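Local coordinates for protein importin subunit beta-1 (Saccharomyces cerevisiae, PDB 5OWU) that imports proteins into the nucleus as the partner of importin alpha, which recognises the classical nuclear localisation signal of the cargo, at residues A[35-38]-A[39-43]; A[140-144]-A[145-149]; A[210-213]-A[214-218]; A[291-294]-A[295-299]; A[391-394]-A[395-399]. All coordinates share one frame; numbering follows the deposited sequence.

Overall arrangement
All five contacts are local: each joins two adjoining segments, closes no more than a helical or turn connection, and follows the last in series, so none nests in or crosses another. From the N terminus, contact 1 starts helix 37-48 in HEAT 2, and contact 2 rounds the turn between helices 133-142 and 149-165 of HEAT 4. Contact 3 forms the short helix 213-216 on the way from helix 195-208 to helix 219-233. Contact 4 lies within helix 280-306 of HEAT 7, and contact 5 lies at the end of the helix from 383 in HEAT 9. Contacts 4 and 5 are the closest pair, their centres about 17 Å apart; the centres of contacts 1 and 5 are about 62 Å apart.

Contact 1 of 5, residues A[35-38]-A[39-43]; sequences DNFL and QFAGL
At Asn36 the backbone leaves helix 19-35 in an extended conformation and starts helix 37-48, whose first turn closes as Phe40 N donates to Asn36 O at 2.9 Å with an almost straight bond of 174°. Ala41 N to Phe37 O and Gly42 N to Leu38 O continue the ladder. Asn36 is the N-cap: its OD1 accepts from Gln39 N at 3.1 Å. With CG anti to its own N (chi1 -170°), the amide of Asn36 reaches forward to the first turn, and the donor meets OD1 from above the carbonyl plane rather than on a lone pair. One backbone NH that the helix itself leaves without an i-4 partner is thus satisfied. The rest of the amide leans on Gln39, whose extended chain crosses it at about a right angle; Asn36 ND2 lies 3.4 Å from Gln39 CB, and the two amide planes are 43° apart. On the other side of the turn the rings of Phe37 and Phe40 meet obliquely, Phe37 CE1 standing 4.1 Å from Phe40 CD2, while Ala41 CB approaches Phe37 CE2. These buried groups pack against the surrounding helices: Phe37 and Ala41 rest on Leu65 of helix 55-67, Arg83 makes a cation-pi contact with Phe37, Phe40 touches Leu32 of helix 19-35, and Ala41 also reaches Ile96 of helix 90-104.

Contact 2 of 5, residues A[140-144]-A[145-149]; sequences VDNTG and AEQPE
Gln147 folds back over the carbonyl end of helix 133-142, and this is where the contact is tight. With CG beside the backbone N (chi1 -65°), Gln147 CG comes to 3.1 Å from Asp141 O, and the bend at chi2 (-76°) then turns the amide so that Gln147 NE2 bonds to Asp141 O at 3.0 Å. The bond is bent, with an N-H...O angle of 139°, and NE2 stands above the carbonyl plane. Gly144 N, at 3.1 Å, grips Asp141 O from the opposite face, so this one carbonyl oxygen is held by a backbone and a side-chain donor. Asn142 O faces only carbon across the contact, with Gln147 CG 3.3 Å away; it is buried here and has no hydrogen-bonding partner in the model. The chain reverses through a type I beta turn from Gly144 to Gln147, closed by Gln147 N donating to Gly144 O at 3.0 Å. This turn lies in HEAT 4, on the path from helix 133-142 to helix 149-165, where Pro148 takes the N-cap position. The loose side is that of the exposed side chains of Ala145 and Glu146 in mid-turn, Glu146 starting away from residues 140-144, although Ala145 O accepts from Lys152 NZ. The inner side is tied to neighbouring helices through Asn142 ND2 to Ser155 OG and Thr143 OG1 to Gln186 NE2 and Ala183 O.

Contact 3 of 5, residues A[210-213]-A[214-218]; sequences IFIK and NNMER
Ile212 and Met216, one helical turn apart, cross at a slant on the buried side of the short helix 213-216. The CG1 branch of Ile212 sits between its backbone N and carbonyl carbon (chi1 69°), which carries CG1 to 3.9 Å from Met216 CG and sets CD1 beside the end of the methionine. Met216 bends at chi2 and again at chi3, curling its sulfur and methyl round that tip so that CE comes within 4.0 Å of Ile212 CD1. Asn215 meets the same isoleucine at its root: its OD1 lies 3.7 Å from Ile212 CB, while the amide itself is held from outside, OD1 by Ser177 OG and ND2 by Glu221 and Asn178. On the exposed flank Glu217 sets its aliphatic CG 3.3 Å from Lys213 O, alongside that carbonyl. Beneath these side chains run two helical bonds, Met216 N to Ile212 O and Glu217 N to Lys213 O, both 2.9 Å long. A water bridges the helix start, donating to Phe211 O and accepting from Asn214 N at 3.0 Å, and so serves a backbone NH in the first turn. This single turn of helix lies between helix 195-208 and helix 219-233. Ile212 and Met216 pack on Leu225 of the latter and on Tyr255 of helix 238-255, and Ile212 and Asn215 both touch Leu181 of helix 177-188.

Contact 4 of 5, residues A[291-294]-A[295-299]; sequences STIC and EEEID
The middle of the long helix 280-306, in HEAT 7, runs through this contact, joining Ser291, Thr292, Ile293 and Cys294 to Glu295, Glu296, Glu297 and Ile298 by regular alpha-helical bonds. These are Glu295 N to Ser291 O, Glu296 N to Thr292 O, Glu297 N to Ile293 O and Ile298 N to Cys294 O, the last 2.9 Å long. The side chains follow the same one-turn spacing. Glu297 is extended, and its CG, anti to the carbonyl carbon (chi1 -63°), sends the carboxylate back along Ile293. The two side chains run alongside one another in the same direction, with Ile293 CG2 3.8 Å from Glu297 CD. Glu295 takes a similar first torsion and slides its CG to 3.1 Å from Ser291 O, a snug methylene-to-carbonyl approach repeated by Ile298 CG1, 3.2 Å from Cys294 O. Thr292 and Ile293 face helix 238-255, through Met252, whereas Ser291 and Cys294 face helix 347-362, through Leu357. Glu296 and Glu297 find polar partners beyond the helix. Glu296 OE2 bonds to Ser253 OG, and the buried Glu297 is gripped at both oxygens: OE2 by Tyr256 OH and Phe317 N, OE1 by Asn361 ND2 and, weakly, by Ala318 N. Because Phe317 and Ala318 open helix 317-332, the carboxylate lies at that helix's amino end, a setting that would probably help to stabilise a negative charge there and offset the cost of burying it.

Contact 5 of 5, residues A[391-394]-A[395-399]; sequences MAFG and SIMDG
Met391 O accepts twice from one residue: Ser395 N reaches it at 2.9 Å and Ser395 OG at 2.8 Å, from opposite faces of the carbonyl plane. Ser395 OG stands anti to its own carbonyl carbon (chi1 -72°), which turns the hydroxyl back up the helix, the usual back-bonding of a helical serine; it also receives a bond from Gln356 NE2, and Met391 CE lies 3.5 Å from Ser395 OG. Beyond Ser395 the bonding shortens by one residue. Ile396 N donates to Phe393 O at 3.1 Å but only weakly to Ala392 O, and Met397 N makes a long, weak bond to Gly394 O. Met397 then bends at chi2 and chi3 to bring its methyl CE 3.6 Å from Phe393 CE1. Met397 SD lies 4.9 Å from the centroid of the Phe393 ring, 49° off the normal, in an oblique Met-aromatic contact. Both side chains pack on Val409 of helix 402-418, while Ala392 and Ile396 face Val370 of helix 367-377. A shift from i+4 to i+3 bonds is a familiar way for an alpha helix to finish; here it comes at the C-terminal end of the helix from 383, in HEAT 9, ahead of HEAT 10.

Contact 1 of 5, residues A[35-38]-A[39-43]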
loop_
_atom_site.group_PDB
_atom_site.type_symbol
_atom_site.label_atom_id
_atom_site.label_comp_id
_atom_site.label_asym_id
_atom_site.label_seq_id
_atom_site.Cartn_x
_atom_site.Cartn_y
_atom_site.Cartn_z
ATOM N N ASP A 35 -4.139 37.411 10.702
ATOM C CA ASP A 35 -4.293 38.579 11.565
ATOM C C ASP A 35 -5.739 38.780 11.984
ATOM O O ASP A 35 -5.995 39.234 13.101
ATOM C CB ASP A 35 -3.789 39.844 10.866
ATOM C CG ASP A 35 -2.310 39.794 10.555
ATOM O OD1 ASP A 35 -1.581 39.021 11.215
ATOM O OD2 ASP A 35 -1.885 40.535 9.646
ATOM N N ASN A 36 -6.697 38.464 11.102
ATOM C CA ASN A 36 -8.112 38.679 11.405
ATOM C C ASN A 36 -8.917 37.557 10.737
ATOM O O ASN A 36 -9.579 37.739 9.713
ATOM C CB ASN A 36 -8.582 40.055 10.939
ATOM C CG ASN A 36 -9.972 40.403 11.457
ATOM O OD1 ASN A 36 -10.684 39.553 11.987
ATOM N ND2 ASN A 36 -10.367 41.663 11.293
ATOM N N PHE A 37 -8.884 36.374 11.348
ATOM C CA PHE A 37 -9.561 35.236 10.743
ATOM C C PHE A 37 -11.056 35.490 10.602
ATOM O O PHE A 37 -11.661 35.099 9.603
ATOM C CB PHE A 37 -9.319 33.966 11.555
ATOM C CG PHE A 37 -9.862 32.733 10.893
ATOM C CD1 PHE A 37 -9.248 32.222 9.766
ATOM C CD2 PHE A 37 -10.995 32.101 11.378
ATOM C CE1 PHE A 37 -9.749 31.091 9.139
ATOM C CE2 PHE A 37 -11.500 30.973 10.754
ATOM C CZ PHE A 37 -10.880 30.473 9.637
ATOM N N LEU A 38 -11.673 36.133 11.594
ATOM C CA LEU A 38 -13.097 36.443 11.494
ATOM C C LEU A 38 -13.398 37.178 10.194
ATOM O O LEU A 38 -14.290 36.784 9.431
ATOM C CB LEU A 38 -13.537 37.275 12.705
ATOM C CG LEU A 38 -15.037 37.514 12.945
ATOM C CD1 LEU A 38 -15.221 38.166 14.308
ATOM C CD2 LEU A 38 -15.700 38.378 11.884
ATOM N N GLN A 39 -12.655 38.253 9.919
ATOM C CA GLN A 39 -12.909 39.025 8.705
ATOM C C GLN A 39 -12.565 38.217 7.456
ATOM O O GLN A 39 -13.304 38.250 6.468
ATOM C CB GLN A 39 -12.118 40.337 8.734
ATOM C CG GLN A 39 -12.397 41.235 7.536
ATOM C CD GLN A 39 -11.584 42.528 7.541
ATOM O OE1 GLN A 39 -10.427 42.553 7.969
ATOM N NE2 GLN A 39 -12.190 43.607 7.054
ATOM N N PHE A 40 -11.437 37.507 7.470
ATOM C CA PHE A 40 -11.054 36.667 6.335
ATOM C C PHE A 40 -12.175 35.694 5.963
ATOM O O PHE A 40 -12.542 35.554 4.789
ATOM C CB PHE A 40 -9.766 35.924 6.693
ATOM C CG PHE A 40 -9.382 34.854 5.722
ATOM C CD1 PHE A 40 -8.578 35.142 4.637
ATOM C CD2 PHE A 40 -9.809 33.551 5.907
ATOM C CE1 PHE A 40 -8.214 34.151 3.743
ATOM C CE2 PHE A 40 -9.457 32.559 5.017
ATOM C CZ PHE A 40 -8.657 32.859 3.931
ATOM N N ALA A 41 -12.744 35.023 6.963
ATOM C CA ALA A 41 -13.801 34.049 6.703
ATOM C C ALA A 41 -15.081 34.728 6.228
ATOM O O ALA A 41 -15.716 34.272 5.264
ATOM C CB ALA A 41 -14.064 33.224 7.962
ATOM N N GLY A 42 -15.481 35.818 6.888
ATOM C CA GLY A 42 -16.660 36.545 6.439
ATOM C C GLY A 42 -16.537 37.022 5.005
ATOM O O GLY A 42 -17.435 36.815 4.181
ATOM N N LEU A 43 -15.416 37.673 4.689
ATOM C CA LEU A 43 -15.204 38.196 3.345
ATOM C C LEU A 43 -15.151 37.073 2.317
ATOM O O LEU A 43 -15.694 37.210 1.217
ATOM C CB LEU A 43 -13.916 39.017 3.296
ATOM C CG LEU A 43 -13.951 40.411 3.927
ATOM C CD1 LEU A 43 -12.543 40.961 4.055
ATOM C CD2 LEU A 43 -14.810 41.356 3.106
#

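Contact 2 of 5, residues A[140-144]-A[145-149]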
loop_
_atom_site.group_PDB
_atom_site.type_symbol
_atom_site.label_atom_id
_atom_site.label_comp_id
_atom_site.label_asym_id
_atom_site.label_seq_id
_atom_site.Cartn_x
_atom_site.Cartn_y
_atom_site.Cartn_z
ATOM N N VAL A 140 -32.617 17.455 4.687
ATOM C CA VAL A 140 -33.750 16.553 4.499
ATOM C C VAL A 140 -34.793 17.205 3.603
ATOM O O VAL A 140 -35.314 16.579 2.672
ATOM C CB VAL A 140 -34.341 16.140 5.857
ATOM C CG1 VAL A 140 -35.683 15.399 5.680
ATOM C CG2 VAL A 140 -33.350 15.271 6.603
ATOM N N ASP A 141 -35.112 18.478 3.860
ATOM C CA ASP A 141 -36.080 19.156 3.005
ATOM C C ASP A 141 -35.560 19.308 1.578
ATOM O O ASP A 141 -36.343 19.221 0.627
ATOM C CB ASP A 141 -36.448 20.521 3.592
ATOM C CG ASP A 141 -37.230 20.408 4.885
ATOM O OD1 ASP A 141 -37.830 19.340 5.136
ATOM O OD2 ASP A 141 -37.251 21.394 5.648
ATOM N N ASN A 142 -34.248 19.493 1.408
ATOM C CA ASN A 142 -33.661 19.785 0.099
ATOM C C ASN A 142 -33.636 18.582 -0.839
ATOM O O ASN A 142 -33.567 18.768 -2.058
ATOM C CB ASN A 142 -32.228 20.300 0.262
ATOM C CG ASN A 142 -32.169 21.789 0.510
ATOM O OD1 ASN A 142 -33.184 22.418 0.777
ATOM N ND2 ASN A 142 -30.974 22.362 0.410
ATOM N N THR A 143 -33.646 17.363 -0.316
ATOM C CA THR A 143 -33.740 16.189 -1.171
ATOM C C THR A 143 -35.158 15.639 -1.222
ATOM O O THR A 143 -35.368 14.534 -1.733
ATOM C CB THR A 143 -32.754 15.109 -0.717
ATOM O OG1 THR A 143 -33.126 14.599 0.565
ATOM C CG2 THR A 143 -31.344 15.683 -0.641
ATOM N N GLY A 144 -36.133 16.393 -0.712
ATOM C CA GLY A 144 -37.524 16.005 -0.850
ATOM C C GLY A 144 -37.952 15.915 -2.303
ATOM O O GLY A 144 -37.373 16.538 -3.200
ATOM N N ALA A 145 -39.020 15.142 -2.522
ATOM C CA ALA A 145 -39.354 14.665 -3.862
ATOM C C ALA A 145 -39.573 15.801 -4.856
ATOM O O ALA A 145 -39.241 15.655 -6.037
ATOM C CB ALA A 145 -40.599 13.778 -3.799
ATOM N N GLU A 146 -40.130 16.929 -4.412
ATOM C CA GLU A 146 -40.512 18.003 -5.323
ATOM C C GLU A 146 -39.488 19.134 -5.387
ATOM O O GLU A 146 -39.759 20.162 -6.016
ATOM C CB GLU A 146 -41.882 18.559 -4.926
ATOM C CG GLU A 146 -42.986 17.499 -4.849
ATOM C CD GLU A 146 -43.192 16.751 -6.158
ATOM O OE1 GLU A 146 -43.134 17.389 -7.231
ATOM O OE2 GLU A 146 -43.411 15.521 -6.113
ATOM N N GLN A 147 -38.324 18.971 -4.766
ATOM C CA GLN A 147 -37.264 19.955 -4.910
ATOM C C GLN A 147 -36.654 19.867 -6.309
ATOM O O GLN A 147 -36.627 18.792 -6.913
ATOM C CB GLN A 147 -36.173 19.727 -3.864
ATOM C CG GLN A 147 -36.625 19.935 -2.426
ATOM C CD GLN A 147 -36.751 21.403 -2.067
ATOM O OE1 GLN A 147 -36.503 22.279 -2.896
ATOM N NE2 GLN A 147 -37.134 21.679 -0.825
ATOM N N PRO A 148 -36.148 20.979 -6.843
ATOM C CA PRO A 148 -35.488 20.929 -8.154
ATOM C C PRO A 148 -34.192 20.132 -8.119
ATOM O O PRO A 148 -33.596 19.889 -7.064
ATOM C CB PRO A 148 -35.223 22.402 -8.482
ATOM C CG PRO A 148 -35.263 23.104 -7.188
ATOM C CD PRO A 148 -36.224 22.351 -6.319
ATOM N N GLU A 149 -33.745 19.745 -9.319
ATOM C CA GLU A 149 -32.656 18.780 -9.438
ATOM C C GLU A 149 -31.353 19.324 -8.867
ATOM O O GLU A 149 -30.609 18.594 -8.201
ATOM C CB GLU A 149 -32.457 18.387 -10.900
ATOM C CG GLU A 149 -31.370 17.334 -11.104
ATOM C CD GLU A 149 -30.995 17.154 -12.556
ATOM O OE1 GLU A 149 -31.906 16.957 -13.382
ATOM O OE2 GLU A 149 -29.790 17.221 -12.870
#

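Contact 3 of 5, residues A[210-213]-A[214-218]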
loop_
_atom_site.group_PDB
_atom_site.type_symbol
_atom_site.label_atom_id
_atom_site.label_comp_id
_atom_site.label_asym_id
_atom_site.label_seq_id
_atom_site.Cartn_x
_atom_site.Cartn_y
_atom_site.Cartn_z
ATOM N N ILE A 210 -19.525 4.517 7.182
ATOM C CA ILE A 210 -18.798 4.342 8.438
ATOM C C ILE A 210 -19.475 5.041 9.609
ATOM O O ILE A 210 -19.102 4.792 10.761
ATOM C CB ILE A 210 -17.333 4.806 8.269
ATOM C CG1 ILE A 210 -16.612 3.843 7.317
ATOM C CG2 ILE A 210 -16.599 4.848 9.608
ATOM C CD1 ILE A 210 -15.109 4.022 7.205
ATOM N N PHE A 211 -20.487 5.871 9.358
ATOM C CA PHE A 211 -21.145 6.632 10.415
ATOM C C PHE A 211 -22.536 6.122 10.762
ATOM O O PHE A 211 -23.239 6.773 11.540
ATOM C CB PHE A 211 -21.223 8.104 10.015
ATOM C CG PHE A 211 -19.886 8.728 9.802
ATOM C CD1 PHE A 211 -19.090 9.069 10.882
ATOM C CD2 PHE A 211 -19.412 8.959 8.524
ATOM C CE1 PHE A 211 -17.850 9.640 10.690
ATOM C CE2 PHE A 211 -18.172 9.530 8.326
ATOM C CZ PHE A 211 -17.390 9.870 9.412
ATOM N N ILE A 212 -22.948 4.969 10.236
ATOM C CA ILE A 212 -24.319 4.515 10.411
ATOM C C ILE A 212 -24.378 3.180 11.153
ATOM O O ILE A 212 -25.354 2.455 11.028
ATOM C CB ILE A 212 -25.055 4.444 9.058
ATOM C CG1 ILE A 212 -24.504 3.320 8.172
ATOM C CG2 ILE A 212 -24.928 5.774 8.314
ATOM C CD1 ILE A 212 -25.350 3.047 6.941
ATOM N N LYS A 213 -23.344 2.849 11.935
ATOM C CA LYS A 213 -23.369 1.612 12.716
ATOM C C LYS A 213 -24.655 1.496 13.524
ATOM O O LYS A 213 -25.331 0.460 13.504
ATOM C CB LYS A 213 -22.160 1.549 13.651
ATOM C CG LYS A 213 -20.811 1.696 12.967
ATOM C CD LYS A 213 -19.911 0.490 13.210
ATOM C CE LYS A 213 -18.437 0.867 13.087
ATOM N NZ LYS A 213 -18.128 1.555 11.801
ATOM N N ASN A 214 -25.007 2.557 14.253
ATOM C CA ASN A 214 -26.196 2.506 15.094
ATOM C C ASN A 214 -27.447 2.234 14.273
ATOM O O ASN A 214 -28.353 1.535 14.741
ATOM C CB ASN A 214 -26.336 3.808 15.881
ATOM C CG ASN A 214 -25.211 4.002 16.881
ATOM O OD1 ASN A 214 -24.578 3.037 17.312
ATOM N ND2 ASN A 214 -24.959 5.249 17.257
ATOM N N ASN A 215 -27.505 2.749 13.043
ATOM C CA ASN A 215 -28.646 2.469 12.175
ATOM C C ASN A 215 -28.621 1.027 11.677
ATOM O O ASN A 215 -29.663 0.365 11.627
ATOM C CB ASN A 215 -28.655 3.435 10.990
ATOM C CG ASN A 215 -28.632 4.883 11.420
ATOM O OD1 ASN A 215 -27.565 5.469 11.617
ATOM N ND2 ASN A 215 -29.812 5.476 11.562
ATOM N N MET A 216 -27.438 0.524 11.305
ATOM C CA MET A 216 -27.327 -0.846 10.802
ATOM C C MET A 216 -27.643 -1.876 11.878
ATOM O O MET A 216 -28.092 -2.985 11.561
ATOM C CB MET A 216 -25.923 -1.076 10.233
ATOM C CG MET A 216 -25.628 -0.300 8.949
ATOM S SD MET A 216 -26.575 -0.909 7.533
ATOM C CE MET A 216 -28.039 0.126 7.594
ATOM N N GLU A 217 -27.431 -1.540 13.146
ATOM C CA GLU A 217 -27.805 -2.449 14.220
ATOM C C GLU A 217 -29.309 -2.500 14.455
ATOM O O GLU A 217 -29.753 -3.310 15.275
ATOM C CB GLU A 217 -27.081 -2.050 15.506
ATOM C CG GLU A 217 -25.566 -2.187 15.409
ATOM C CD GLU A 217 -24.842 -1.646 16.626
ATOM O OE1 GLU A 217 -25.477 -0.937 17.438
ATOM O OE2 GLU A 217 -23.633 -1.929 16.766
ATOM N N ARG A 218 -30.099 -1.679 13.765
ATOM C CA ARG A 218 -31.553 -1.721 13.856
ATOM C C ARG A 218 -32.083 -2.492 12.659
ATOM O O ARG A 218 -31.898 -2.066 11.515
ATOM C CB ARG A 218 -32.155 -0.317 13.895
ATOM C CG ARG A 218 -31.735 0.500 15.099
ATOM C CD ARG A 218 -32.059 1.972 14.914
ATOM N NE ARG A 218 -31.281 2.798 15.828
ATOM C CZ ARG A 218 -31.061 4.098 15.663
ATOM N NH1 ARG A 218 -31.560 4.741 14.614
ATOM N NH2 ARG A 218 -30.333 4.759 16.553
HETATM O O HOH W 1 -24.571 5.508 13.949
#

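Contact 4 of 5, residues A[291-294]-A[295-299]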
loop_
_atom_site.group_PDB
_atom_site.type_symbol
_atom_site.label_atom_id
_atom_site.label_comp_id
_atom_site.label_asym_id
_atom_site.label_seq_id
_atom_site.Cartn_x
_atom_site.Cartn_y
_atom_site.Cartn_z
ATOM N N SER A 291 -15.449 -10.878 -5.200
ATOM C CA SER A 291 -14.092 -10.687 -4.703
ATOM C C SER A 291 -14.106 -10.050 -3.321
ATOM O O SER A 291 -13.317 -10.430 -2.452
ATOM C CB SER A 291 -13.273 -9.839 -5.680
ATOM O OG SER A 291 -12.970 -10.569 -6.862
ATOM N N THR A 292 -14.997 -9.081 -3.096
ATOM C CA THR A 292 -15.103 -8.487 -1.764
ATOM C C THR A 292 -15.461 -9.547 -0.731
ATOM O O THR A 292 -14.840 -9.627 0.342
ATOM C CB THR A 292 -16.139 -7.360 -1.763
ATOM O OG1 THR A 292 -15.746 -6.342 -2.693
ATOM C CG2 THR A 292 -16.245 -6.735 -0.393
ATOM N N ILE A 293 -16.455 -10.387 -1.041
ATOM C CA ILE A 293 -16.800 -11.478 -0.126
ATOM C C ILE A 293 -15.572 -12.326 0.197
ATOM O O ILE A 293 -15.265 -12.595 1.369
ATOM C CB ILE A 293 -17.926 -12.340 -0.719
ATOM C CG1 ILE A 293 -19.230 -11.541 -0.743
ATOM C CG2 ILE A 293 -18.104 -13.620 0.090
ATOM C CD1 ILE A 293 -20.381 -12.261 -1.443
ATOM N N CYS A 294 -14.882 -12.806 -0.837
ATOM C CA CYS A 294 -13.724 -13.661 -0.594
ATOM C C CYS A 294 -12.685 -12.954 0.269
ATOM O O CYS A 294 -12.135 -13.548 1.200
ATOM C CB CYS A 294 -13.098 -14.103 -1.916
ATOM S SG CYS A 294 -14.056 -15.343 -2.791
ATOM N N GLU A 295 -12.391 -11.688 -0.037
ATOM C CA GLU A 295 -11.391 -10.957 0.739
ATOM C C GLU A 295 -11.773 -10.899 2.210
ATOM O O GLU A 295 -10.913 -11.054 3.095
ATOM C CB GLU A 295 -11.222 -9.541 0.183
ATOM C CG GLU A 295 -10.654 -9.501 -1.222
ATOM C CD GLU A 295 -10.765 -8.126 -1.852
ATOM O OE1 GLU A 295 -11.248 -7.200 -1.170
ATOM O OE2 GLU A 295 -10.376 -7.978 -3.030
ATOM N N GLU A 296 -13.061 -10.675 2.492
ATOM C CA GLU A 296 -13.488 -10.578 3.883
ATOM C C GLU A 296 -13.380 -11.928 4.577
ATOM O O GLU A 296 -12.957 -12.004 5.736
ATOM C CB GLU A 296 -14.920 -10.036 3.970
ATOM C CG GLU A 296 -15.085 -8.580 3.533
ATOM C CD GLU A 296 -14.118 -7.617 4.228
ATOM O OE1 GLU A 296 -13.896 -7.751 5.454
ATOM O OE2 GLU A 296 -13.572 -6.729 3.536
ATOM N N GLU A 297 -13.740 -13.011 3.884
ATOM C CA GLU A 297 -13.673 -14.320 4.525
ATOM C C GLU A 297 -12.230 -14.780 4.723
ATOM O O GLU A 297 -11.917 -15.434 5.731
ATOM C CB GLU A 297 -14.504 -15.318 3.714
ATOM C CG GLU A 297 -15.980 -14.904 3.721
ATOM C CD GLU A 297 -16.917 -15.848 2.992
ATOM O OE1 GLU A 297 -16.470 -16.628 2.129
ATOM O OE2 GLU A 297 -18.125 -15.798 3.291
ATOM N N ILE A 298 -11.329 -14.418 3.808
ATOM C CA ILE A 298 -9.911 -14.700 4.023
ATOM C C ILE A 298 -9.400 -13.912 5.223
ATOM O O ILE A 298 -8.655 -14.438 6.061
ATOM C CB ILE A 298 -9.098 -14.390 2.752
ATOM C CG1 ILE A 298 -9.488 -15.343 1.623
ATOM C CG2 ILE A 298 -7.581 -14.515 3.026
ATOM C CD1 ILE A 298 -9.047 -14.892 0.225
ATOM N N ASP A 299 -9.797 -12.641 5.335
ATOM C CA ASP A 299 -9.346 -11.843 6.474
ATOM C C ASP A 299 -9.883 -12.398 7.786
ATOM O O ASP A 299 -9.179 -12.386 8.805
ATOM C CB ASP A 299 -9.763 -10.384 6.304
ATOM C CG ASP A 299 -8.981 -9.686 5.210
ATOM O OD1 ASP A 299 -7.900 -10.199 4.840
ATOM O OD2 ASP A 299 -9.443 -8.631 4.724
#

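Contact 5 of 5, residues A[391-394]-A[395-399]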
loop_
_atom_site.group_PDB
_atom_site.type_symbol
_atom_site.label_atom_id
_atom_site.label_comp_id
_atom_site.label_asym_id
_atom_site.label_seq_id
_atom_site.Cartn_x
_atom_site.Cartn_y
_atom_site.Cartn_z
ATOM N N MET A 391 -5.093 -19.825 -17.878
ATOM C CA MET A 391 -5.358 -18.819 -16.854
ATOM C C MET A 391 -6.046 -19.442 -15.644
ATOM O O MET A 391 -5.673 -19.175 -14.493
ATOM C CB MET A 391 -6.214 -17.686 -17.432
ATOM C CG MET A 391 -6.532 -16.573 -16.426
ATOM S SD MET A 391 -5.049 -15.735 -15.802
ATOM C CE MET A 391 -5.750 -14.901 -14.386
ATOM N N ALA A 392 -7.060 -20.278 -15.886
ATOM C CA ALA A 392 -7.782 -20.913 -14.788
ATOM C C ALA A 392 -6.876 -21.876 -14.023
ATOM O O ALA A 392 -6.830 -21.866 -12.777
ATOM C CB ALA A 392 -9.019 -21.635 -15.337
ATOM N N PHE A 393 -6.117 -22.698 -14.756
ATOM C CA PHE A 393 -5.254 -23.656 -14.081
ATOM C C PHE A 393 -4.246 -22.940 -13.197
ATOM O O PHE A 393 -4.084 -23.277 -12.019
ATOM C CB PHE A 393 -4.536 -24.548 -15.090
ATOM C CG PHE A 393 -3.876 -25.732 -14.455
ATOM C CD1 PHE A 393 -2.594 -25.637 -13.960
ATOM C CD2 PHE A 393 -4.552 -26.930 -14.326
ATOM C CE1 PHE A 393 -1.986 -26.727 -13.362
ATOM C CE2 PHE A 393 -3.957 -28.014 -13.728
ATOM C CZ PHE A 393 -2.672 -27.915 -13.245
ATOM N N GLY A 394 -3.567 -21.932 -13.744
ATOM C CA GLY A 394 -2.629 -21.174 -12.941
ATOM C C GLY A 394 -3.302 -20.496 -11.767
ATOM O O GLY A 394 -2.710 -20.374 -10.691
ATOM N N SER A 395 -4.554 -20.074 -11.946
ATOM C CA SER A 395 -5.285 -19.385 -10.889
ATOM C C SER A 395 -5.705 -20.295 -9.741
ATOM O O SER A 395 -6.115 -19.768 -8.700
ATOM C CB SER A 395 -6.528 -18.702 -11.459
ATOM O OG SER A 395 -6.178 -17.574 -12.236
ATOM N N ILE A 396 -5.640 -21.622 -9.882
ATOM C CA ILE A 396 -5.956 -22.487 -8.737
ATOM C C ILE A 396 -4.705 -23.115 -8.110
ATOM O O ILE A 396 -4.820 -24.058 -7.329
ATOM C CB ILE A 396 -6.993 -23.568 -9.097
ATOM C CG1 ILE A 396 -6.488 -24.494 -10.207
ATOM C CG2 ILE A 396 -8.316 -22.914 -9.490
ATOM C CD1 ILE A 396 -7.284 -25.787 -10.334
ATOM N N MET A 397 -3.508 -22.591 -8.379
ATOM C CA MET A 397 -2.308 -23.211 -7.827
ATOM C C MET A 397 -2.022 -22.788 -6.392
ATOM O O MET A 397 -1.111 -23.335 -5.762
ATOM C CB MET A 397 -1.102 -22.906 -8.717
ATOM C CG MET A 397 -1.123 -23.708 -10.014
ATOM S SD MET A 397 -0.980 -25.486 -9.712
ATOM C CE MET A 397 -2.676 -26.005 -9.925
ATOM N N ASP A 398 -2.785 -21.857 -5.852
ATOM C CA ASP A 398 -2.623 -21.406 -4.479
ATOM C C ASP A 398 -3.978 -21.582 -3.810
ATOM O O ASP A 398 -4.956 -20.942 -4.207
ATOM C CB ASP A 398 -2.133 -19.955 -4.448
ATOM C CG ASP A 398 -1.955 -19.420 -3.047
ATOM O OD1 ASP A 398 -1.942 -20.214 -2.087
ATOM O OD2 ASP A 398 -1.823 -18.188 -2.917
ATOM N N GLY A 399 -4.042 -22.485 -2.833
ATOM C CA GLY A 399 -5.266 -22.767 -2.121
ATOM C C GLY A 399 -5.453 -24.241 -1.811
ATOM O O GLY A 399 -5.488 -24.651 -0.648
#